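Local coordinates for protein thioesterase (Streptomyces coelicolor, PDB 3QMW) that acts as a thioesterase of the alpha/beta-hydrolase fold in prodiginine biosynthesis, probably cleaving acyl thioester bonds by hydrolysis, at residues 126-131 with 202-207; 106-111 with 132-137; 33-38 with 57-62. All coordinates share one frame; numbering follows the deposited sequence.

Interaction 1: residues 126-131 with 202-207; sequences PRHLFV and PTTAFS
Leu129, Phe130 and Val131 pair in parallel with Thr203, Thr204 and Ala205, the two strands diverging by only 11°. Four backbone hydrogen bonds alternate along the seam: Leu129 N to Pro202 O, Thr204 N to Leu129 O (2.8 Å), Val131 N to Thr204 O and Phe206 N to Val131 O. Weaker CA-H...O contacts fill in between them, among them Ala205 CA to Val131 O at 3.2 Å.

The polar side-chain contact is made by His128. The imidazole edge meets the Thr204 hydroxyl, with His128 NE2 donating to Thr204 OG1 at an N-H...O angle of 145°; the modelled 2.5 Å is very short, so its exact length is doubtful. Thr204 OG1 is placed beside its own backbone N (chi1 -39°), and it also bonds the carboxylate of Glu258 on helix 246-258. Over one face of the same imidazole lie Pro202 O and the Pro202 ring, whose CG makes a CH-pi contact 4.2 Å from the His128 ring centroid.

Packing contacts divide between the two faces of the sheet. On one, Val131 CG2 rests 3.7 Å from Ala205 CB, and Leu129 runs alongside Thr203, its CD2 against the OG1. On the other, Phe130 CD1 comes 3.9 Å from Thr204 CB and meets Phe206 CE2 at the edge of the Phe206 ring, beneath helix 246-258.

An alanine in place of His128 would probably leave Thr204 OG1 without its NE2 donor and remove the imidazole face from the Pro202 ring.

The Thr204 hydroxyl links strands 129-132 and 203-208 to helix 246-258; if the short bond from NE2 is real, the nearby carboxylate of Glu258 might polarise this hydroxyl and favour a protonated imidazole.

Interaction 2: residues 106-111 with 132-137; sequences MGALLA and SGSRAP
Ser134 OG, packed beside Ala108, is held by a hydrogen bond with Tyr140 OH. Arg135 O lies 3.1 Å from Ser134 OG, and across the contact Leu109 N is merely near, 4.0 Å from Ser134 OG. OG stands anti to the backbone N of Ser134 (chi1 178°), which places it beside the first turn of the helix. The backbone of the same residue is fixed too, Ser134 O accepting from Trp222 NE1.

The rest of the contact is apolar. Leu109 approaches with one branch only: its CD1 lies 4.1 Å from Pro137 CB, the two side chains sliding past each other in opposite directions. Tyr140 and Tyr191 also pack on Leu109.

Gly107 belongs to a GxSxG sequence with Gly103 and Ser105, consistent with the nucleophile elbow of alpha/beta hydrolases, so the segment 132-137 borders the helix that leaves the probable nucleophile. The segment runs on from the end of strand 129-132, where the backbone of Ser132 bonds Gly103 and Ser105, while helix 106-120 packs on strands 129-132 and 31-36, with helix 178-189 against Met106.

Interaction 3: residues 33-38 with 57-62; sequences LVCFPY and VAVVPV
Val62 meets the strand 33-36 with every carbon of its side chain. Its CB lies 3.9 Å from Phe36 CE2 and about as far from Cys35 O. CG1, anti to the backbone N (chi1 -162°), brushes the same ring carbon, 4.2 Å from Phe36 CE2. CG2 does most of the touching: set beside the backbone N, it sits close to the carbonyl that this N-H binds, 3.5 Å from Cys35 O. It reaches Phe36 CE2 obliquely, the two side chains lying side by side and pointing the same way, and its other neighbour is Val34 CG1 at 3.6 Å.

Behind Val62 the strands pair in parallel, Leu33 with Val59, Val34 with Val60 and Cys35 with Pro61. This is the beta-alpha-beta crossover of strand 31-36, helix 49-53 and strand 57-61, which sets 57-61 as an outermost strand, within this chain, of the parallel sheet of the alpha/beta-hydrolase fold. The strands cross at -31°. Leu33 is bonded on both its N and O, to Ala58 O and from Val60 N, the latter at 2.8 Å from Leu33 O. Further along, Cys35 N to Val60 O is weak at 3.4 Å, and Val62 N to Cys35 O closes the ladder.

On the opposite face from Val34 and Val60, Cys35 SG packs 3.8 Å from Val59 CG1. Gln50 of the connecting helix takes up outward backbone groups, bonding Val59 N through OE1 and Val57 O through NE2, while Phe12 of the second subunit packs against Val60 and Val62.

From the N terminus, interaction 3 comes first: strand 57-61 returns beside strand 31-36 after helix 49-53, closing a short loop before the others begin. The chain then passes through strand 99-104 into helix 106-120, where interaction 2 opens. Segment 126-131 follows, opening interaction 1, and 132-137 closes interaction 2; only much later does 202-207 close interaction 1, so these two cross. They also touch, with a probable hydrogen bond from Gly133 N to Phe206 O and Val131 packed on Ala108. Strand 99-104 separates the strand pairs of interactions 3 and 1, yet Leu33 reaches Phe130. Phe36 joins interaction 3 to the helix of interaction 2 through Gly107, Leu110 and Ala111.

Interaction 1: residues 126-131 with 202-207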
loop_
_atom_site.group_PDB
_atom_site.type_symbol
_atom_site.label_atom_id
_atom_site.label_comp_id
_atom_site.label_asym_id
_atom_site.label_seq_id
_atom_site.Cartn_x
_atom_site.Cartn_y
_atom_site.Cartn_z
ATOM N N PRO D 126 20.554 0.913 9.524
ATOM C CA PRO D 126 19.265 1.138 8.878
ATOM C C PRO D 126 18.117 0.411 9.563
ATOM O O PRO D 126 18.344 -0.545 10.303
ATOM C CB PRO D 126 19.483 0.551 7.484
ATOM C CG PRO D 126 20.373 -0.601 7.729
ATOM C CD PRO D 126 21.284 -0.190 8.868
ATOM N N ARG D 127 16.897 0.861 9.283
ATOM C CA ARG D 127 15.686 0.297 9.884
ATOM C C ARG D 127 15.293 -0.992 9.195
ATOM O O ARG D 127 14.882 -1.947 9.848
ATOM C CB ARG D 127 14.523 1.290 9.797
ATOM C CG ARG D 127 14.769 2.599 10.545
ATOM C CD ARG D 127 14.503 2.453 12.043
ATOM N NE ARG D 127 15.365 3.325 12.854
ATOM C CZ ARG D 127 16.536 2.972 13.398
ATOM N NH1 ARG D 127 17.037 1.745 13.233
ATOM N NH2 ARG D 127 17.219 3.864 14.118
ATOM N N HIS D 128 15.418 -1.010 7.871
ATOM C CA HIS D 128 14.988 -2.150 7.070
ATOM C C HIS D 128 15.789 -2.221 5.782
ATOM O O HIS D 128 16.365 -1.234 5.352
ATOM C CB HIS D 128 13.494 -2.018 6.743
ATOM C CG HIS D 128 12.756 -3.315 6.777
ATOM N ND1 HIS D 128 11.980 -3.692 7.847
ATOM C CD2 HIS D 128 12.697 -4.337 5.889
ATOM C CE1 HIS D 128 11.465 -4.887 7.614
ATOM N NE2 HIS D 128 11.885 -5.300 6.434
ATOM N N LEU D 129 15.841 -3.407 5.190
ATOM C CA LEU D 129 16.454 -3.605 3.885
ATOM C C LEU D 129 15.490 -4.338 2.957
ATOM O O LEU D 129 15.121 -5.477 3.217
ATOM C CB LEU D 129 17.766 -4.401 4.020
ATOM C CG LEU D 129 18.458 -4.849 2.721
ATOM C CD1 LEU D 129 18.856 -3.652 1.876
ATOM C CD2 LEU D 129 19.665 -5.699 3.032
ATOM N N PHE D 130 15.101 -3.678 1.869
ATOM C CA PHE D 130 14.226 -4.270 0.858
ATOM C C PHE D 130 14.989 -4.528 -0.428
ATOM O O PHE D 130 15.722 -3.663 -0.910
ATOM C CB PHE D 130 13.060 -3.333 0.554
ATOM C CG PHE D 130 12.355 -2.842 1.768
ATOM C CD1 PHE D 130 11.348 -3.601 2.355
ATOM C CD2 PHE D 130 12.694 -1.629 2.333
ATOM C CE1 PHE D 130 10.694 -3.149 3.476
ATOM C CE2 PHE D 130 12.041 -1.165 3.459
ATOM C CZ PHE D 130 11.041 -1.917 4.030
ATOM N N VAL D 131 14.806 -5.716 -0.986
ATOM C CA VAL D 131 15.446 -6.071 -2.240
ATOM C C VAL D 131 14.466 -6.846 -3.099
ATOM O O VAL D 131 13.942 -7.865 -2.666
ATOM C CB VAL D 131 16.737 -6.932 -2.030
ATOM C CG1 VAL D 131 17.631 -6.339 -0.946
ATOM C CG2 VAL D 131 16.392 -8.393 -1.718
ATOM N N PRO D 202 16.722 -5.966 9.773
ATOM C CA PRO D 202 15.750 -6.877 9.188
ATOM C C PRO D 202 15.605 -6.682 7.683
ATOM O O PRO D 202 15.663 -5.558 7.188
ATOM C CB PRO D 202 14.459 -6.520 9.922
ATOM C CG PRO D 202 14.600 -5.095 10.246
ATOM C CD PRO D 202 16.065 -4.843 10.465
ATOM N N THR D 203 15.398 -7.788 6.982
ATOM C CA THR D 203 15.473 -7.822 5.535
ATOM C C THR D 203 14.199 -8.393 4.943
ATOM O O THR D 203 13.678 -9.386 5.437
ATOM C CB THR D 203 16.684 -8.679 5.098
ATOM O OG1 THR D 203 17.884 -7.956 5.373
ATOM C CG2 THR D 203 16.635 -9.027 3.613
ATOM N N THR D 204 13.703 -7.760 3.884
ATOM C CA THR D 204 12.560 -8.270 3.147
ATOM C C THR D 204 12.913 -8.386 1.666
ATOM O O THR D 204 13.400 -7.431 1.067
ATOM C CB THR D 204 11.345 -7.362 3.306
ATOM O OG1 THR D 204 11.272 -6.879 4.654
ATOM C CG2 THR D 204 10.068 -8.124 2.938
ATOM N N ALA D 205 12.667 -9.559 1.084
ATOM C CA ALA D 205 13.046 -9.831 -0.292
ATOM C C ALA D 205 11.839 -10.228 -1.134
ATOM O O ALA D 205 11.015 -11.032 -0.707
ATOM C CB ALA D 205 14.106 -10.918 -0.344
ATOM N N PHE D 206 11.760 -9.674 -2.341
ATOM C CA PHE D 206 10.642 -9.918 -3.222
ATOM C C PHE D 206 11.061 -10.741 -4.411
ATOM O O PHE D 206 11.981 -10.375 -5.135
ATOM C CB PHE D 206 10.056 -8.605 -3.708
ATOM C CG PHE D 206 9.571 -7.729 -2.611
ATOM C CD1 PHE D 206 8.232 -7.748 -2.231
ATOM C CD2 PHE D 206 10.444 -6.887 -1.946
ATOM C CE1 PHE D 206 7.772 -6.926 -1.201
ATOM C CE2 PHE D 206 9.991 -6.069 -0.911
ATOM C CZ PHE D 206 8.655 -6.090 -0.541
ATOM N N SER D 207 10.374 -11.857 -4.605
ATOM C CA SER D 207 10.539 -12.672 -5.789
ATOM C C SER D 207 9.388 -12.359 -6.719
ATOM O O SER D 207 8.442 -11.678 -6.329
ATOM C CB SER D 207 10.557 -14.152 -5.419
ATOM O OG SER D 207 9.539 -14.458 -4.477
#

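Interaction 2: residues 106-111 with 132-137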
loop_
_atom_site.group_PDB
_atom_site.type_symbol
_atom_site.label_atom_id
_atom_site.label_comp_id
_atom_site.label_asym_id
_atom_site.label_seq_id
_atom_site.Cartn_x
_atom_site.Cartn_y
_atom_site.Cartn_z
ATOM N N MET D 106 20.106 -4.906 -9.778
ATOM C CA MET D 106 21.383 -4.312 -9.535
ATOM C C MET D 106 21.317 -3.417 -8.328
ATOM O O MET D 106 22.261 -3.339 -7.588
ATOM C CB MET D 106 21.889 -3.597 -10.775
ATOM C CG MET D 106 23.235 -2.981 -10.670
ATOM S SD MET D 106 23.112 -1.331 -10.065
ATOM C CE MET D 106 24.438 -0.555 -10.865
ATOM N N GLY D 107 20.214 -2.708 -8.168
ATOM C CA GLY D 107 19.956 -1.884 -6.986
ATOM C C GLY D 107 19.941 -2.659 -5.675
ATOM O O GLY D 107 20.315 -2.131 -4.638
ATOM N N ALA D 108 19.484 -3.906 -5.716
ATOM C CA ALA D 108 19.485 -4.782 -4.543
ATOM C C ALA D 108 20.910 -5.106 -4.104
ATOM O O ALA D 108 21.285 -4.898 -2.942
ATOM C CB ALA D 108 18.761 -6.067 -4.855
ATOM N N LEU D 109 21.693 -5.626 -5.044
ATOM C CA LEU D 109 23.104 -5.932 -4.806
ATOM C C LEU D 109 23.813 -4.687 -4.296
ATOM O O LEU D 109 24.552 -4.754 -3.322
ATOM C CB LEU D 109 23.771 -6.472 -6.091
ATOM C CG LEU D 109 25.215 -7.010 -5.998
ATOM C CD1 LEU D 109 25.463 -7.823 -4.733
ATOM C CD2 LEU D 109 25.566 -7.826 -7.223
ATOM N N LEU D 110 23.532 -3.548 -4.933
ATOM C CA LEU D 110 24.133 -2.264 -4.557
ATOM C C LEU D 110 23.675 -1.815 -3.180
ATOM O O LEU D 110 24.476 -1.286 -2.417
ATOM C CB LEU D 110 23.827 -1.189 -5.606
ATOM C CG LEU D 110 24.063 0.289 -5.247
ATOM C CD1 LEU D 110 25.375 0.549 -4.508
ATOM C CD2 LEU D 110 24.004 1.108 -6.513
ATOM N N ALA D 111 22.395 -2.030 -2.877
ATOM C CA ALA D 111 21.825 -1.701 -1.564
ATOM C C ALA D 111 22.574 -2.405 -0.423
ATOM O O ALA D 111 23.015 -1.771 0.546
ATOM C CB ALA D 111 20.360 -2.091 -1.530
ATOM N N SER D 132 14.222 -6.367 -4.314
ATOM C CA SER D 132 13.334 -7.067 -5.224
ATOM C C SER D 132 14.078 -7.518 -6.472
ATOM O O SER D 132 15.074 -6.915 -6.852
ATOM C CB SER D 132 12.146 -6.181 -5.594
ATOM O OG SER D 132 12.573 -4.948 -6.134
ATOM N N GLY D 133 13.594 -8.597 -7.082
ATOM C CA GLY D 133 14.166 -9.142 -8.306
ATOM C C GLY D 133 15.671 -9.344 -8.280
ATOM O O GLY D 133 16.334 -9.172 -9.298
ATOM N N SER D 134 16.219 -9.714 -7.128
ATOM C CA SER D 134 17.666 -9.924 -7.000
ATOM C C SER D 134 17.999 -11.232 -6.291
ATOM O O SER D 134 17.470 -11.521 -5.219
ATOM C CB SER D 134 18.304 -8.754 -6.245
ATOM O OG SER D 134 19.696 -8.955 -6.072
ATOM N N ARG D 135 18.874 -12.021 -6.906
ATOM C CA ARG D 135 19.456 -13.211 -6.266
ATOM C C ARG D 135 20.360 -12.815 -5.101
ATOM O O ARG D 135 20.763 -11.654 -4.977
ATOM C CB ARG D 135 20.283 -14.000 -7.278
ATOM C CG ARG D 135 21.476 -13.198 -7.838
ATOM C CD ARG D 135 22.256 -13.944 -8.886
ATOM N NE ARG D 135 21.403 -14.467 -9.941
ATOM C CZ ARG D 135 21.861 -15.086 -11.025
ATOM N NH1 ARG D 135 23.173 -15.243 -11.220
ATOM N NH2 ARG D 135 21.002 -15.543 -11.931
ATOM N N ALA D 136 20.691 -13.783 -4.258
ATOM C CA ALA D 136 21.613 -13.541 -3.155
ATOM C C ALA D 136 23.011 -13.170 -3.686
ATOM O O ALA D 136 23.439 -13.704 -4.712
ATOM C CB ALA D 136 21.695 -14.765 -2.273
ATOM N N PRO D 137 23.723 -12.258 -2.991
ATOM C CA PRO D 137 25.043 -11.751 -3.397
ATOM C C PRO D 137 26.076 -12.814 -3.816
ATOM O O PRO D 137 26.652 -12.712 -4.907
ATOM C CB PRO D 137 25.517 -10.990 -2.163
ATOM C CG PRO D 137 24.255 -10.520 -1.526
ATOM C CD PRO D 137 23.212 -11.548 -1.805
#

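Interaction 3: residues 33-38 with 57-62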
loop_
_atom_site.group_PDB
_atom_site.type_symbol
_atom_site.label_atom_id
_atom_site.label_comp_id
_atom_site.label_asym_id
_atom_site.label_seq_id
_atom_site.Cartn_x
_atom_site.Cartn_y
_atom_site.Cartn_z
ATOM N N LEU D 33 13.417 6.818 2.705
ATOM C CA LEU D 33 13.603 5.571 1.957
ATOM C C LEU D 33 14.504 5.794 0.748
ATOM O O LEU D 33 14.120 6.469 -0.216
ATOM C CB LEU D 33 12.270 4.977 1.511
ATOM C CG LEU D 33 12.359 3.611 0.830
ATOM C CD1 LEU D 33 12.778 2.544 1.816
ATOM C CD2 LEU D 33 11.027 3.258 0.195
ATOM N N VAL D 34 15.696 5.193 0.821
ATOM C CA VAL D 34 16.758 5.381 -0.151
ATOM C C VAL D 34 16.670 4.275 -1.201
ATOM O O VAL D 34 16.919 3.101 -0.919
ATOM C CB VAL D 34 18.134 5.374 0.559
ATOM C CG1 VAL D 34 19.265 5.561 -0.426
ATOM C CG2 VAL D 34 18.174 6.466 1.637
ATOM N N CYS D 35 16.328 4.677 -2.421
ATOM C CA CYS D 35 15.920 3.748 -3.456
ATOM C C CYS D 35 16.940 3.644 -4.590
ATOM O O CYS D 35 17.342 4.652 -5.158
ATOM C CB CYS D 35 14.573 4.201 -4.016
ATOM S SG CYS D 35 13.267 4.506 -2.780
ATOM N N PHE D 36 17.326 2.412 -4.927
ATOM C CA PHE D 36 18.333 2.144 -5.947
ATOM C C PHE D 36 17.731 1.489 -7.176
ATOM O O PHE D 36 17.026 0.483 -7.054
ATOM C CB PHE D 36 19.418 1.250 -5.378
ATOM C CG PHE D 36 20.222 1.914 -4.315
ATOM C CD1 PHE D 36 20.142 1.491 -2.997
ATOM C CD2 PHE D 36 21.038 3.001 -4.631
ATOM C CE1 PHE D 36 20.877 2.124 -2.005
ATOM C CE2 PHE D 36 21.789 3.642 -3.644
ATOM C CZ PHE D 36 21.710 3.205 -2.327
ATOM N N PRO D 37 18.011 2.050 -8.372
ATOM C CA PRO D 37 17.405 1.522 -9.586
ATOM C C PRO D 37 18.071 0.274 -10.114
ATOM O O PRO D 37 19.066 -0.195 -9.572
ATOM C CB PRO D 37 17.577 2.666 -10.600
ATOM C CG PRO D 37 17.976 3.856 -9.805
ATOM C CD PRO D 37 18.734 3.303 -8.654
ATOM N N TYR D 38 17.497 -0.259 -11.177
ATOM C CA TYR D 38 18.032 -1.449 -11.802
ATOM C C TYR D 38 19.138 -1.029 -12.750
ATOM O O TYR D 38 19.360 0.176 -12.978
ATOM C CB TYR D 38 16.940 -2.248 -12.534
ATOM C CG TYR D 38 15.969 -1.416 -13.338
ATOM C CD1 TYR D 38 14.693 -1.134 -12.849
ATOM C CD2 TYR D 38 16.315 -0.916 -14.582
ATOM C CE1 TYR D 38 13.786 -0.364 -13.587
ATOM C CE2 TYR D 38 15.425 -0.148 -15.318
ATOM C CZ TYR D 38 14.160 0.128 -14.813
ATOM O OH TYR D 38 13.277 0.896 -15.533
ATOM N N VAL D 57 7.307 9.004 5.340
ATOM C CA VAL D 57 8.473 8.471 4.653
ATOM C C VAL D 57 8.761 9.394 3.472
ATOM O O VAL D 57 7.886 9.638 2.636
ATOM C CB VAL D 57 8.240 7.006 4.199
ATOM C CG1 VAL D 57 7.215 6.934 3.074
ATOM C CG2 VAL D 57 9.546 6.348 3.789
ATOM N N ALA D 58 9.962 9.959 3.448
ATOM C CA ALA D 58 10.426 10.737 2.304
ATOM C C ALA D 58 11.190 9.791 1.386
ATOM O O ALA D 58 12.168 9.166 1.806
ATOM C CB ALA D 58 11.324 11.899 2.758
ATOM N N VAL D 59 10.719 9.672 0.146
ATOM C CA VAL D 59 11.335 8.801 -0.853
ATOM C C VAL D 59 12.470 9.568 -1.493
ATOM O O VAL D 59 12.232 10.616 -2.120
ATOM C CB VAL D 59 10.341 8.397 -1.943
ATOM C CG1 VAL D 59 11.040 7.598 -3.038
ATOM C CG2 VAL D 59 9.192 7.593 -1.330
ATOM N N VAL D 60 13.693 9.057 -1.324
ATOM C CA VAL D 60 14.879 9.726 -1.833
ATOM C C VAL D 60 15.616 8.803 -2.813
ATOM O O VAL D 60 16.510 8.037 -2.422
ATOM C CB VAL D 60 15.805 10.181 -0.687
ATOM C CG1 VAL D 60 16.828 11.166 -1.211
ATOM C CG2 VAL D 60 15.000 10.833 0.412
ATOM N N PRO D 61 15.232 8.864 -4.102
ATOM C CA PRO D 61 15.892 8.011 -5.080
ATOM C C PRO D 61 17.312 8.494 -5.392
ATOM O O PRO D 61 17.612 9.698 -5.303
ATOM C CB PRO D 61 14.985 8.117 -6.307
ATOM C CG PRO D 61 13.734 8.765 -5.817
ATOM C CD PRO D 61 14.167 9.657 -4.732
ATOM N N VAL D 62 18.179 7.550 -5.727
ATOM C CA VAL D 62 19.567 7.873 -5.974
ATOM C C VAL D 62 19.844 7.797 -7.472
ATOM O O VAL D 62 19.653 6.748 -8.105
ATOM C CB VAL D 62 20.494 6.937 -5.208
ATOM C CG1 VAL D 62 21.897 7.559 -5.111
ATOM C CG2 VAL D 62 19.924 6.650 -3.817
#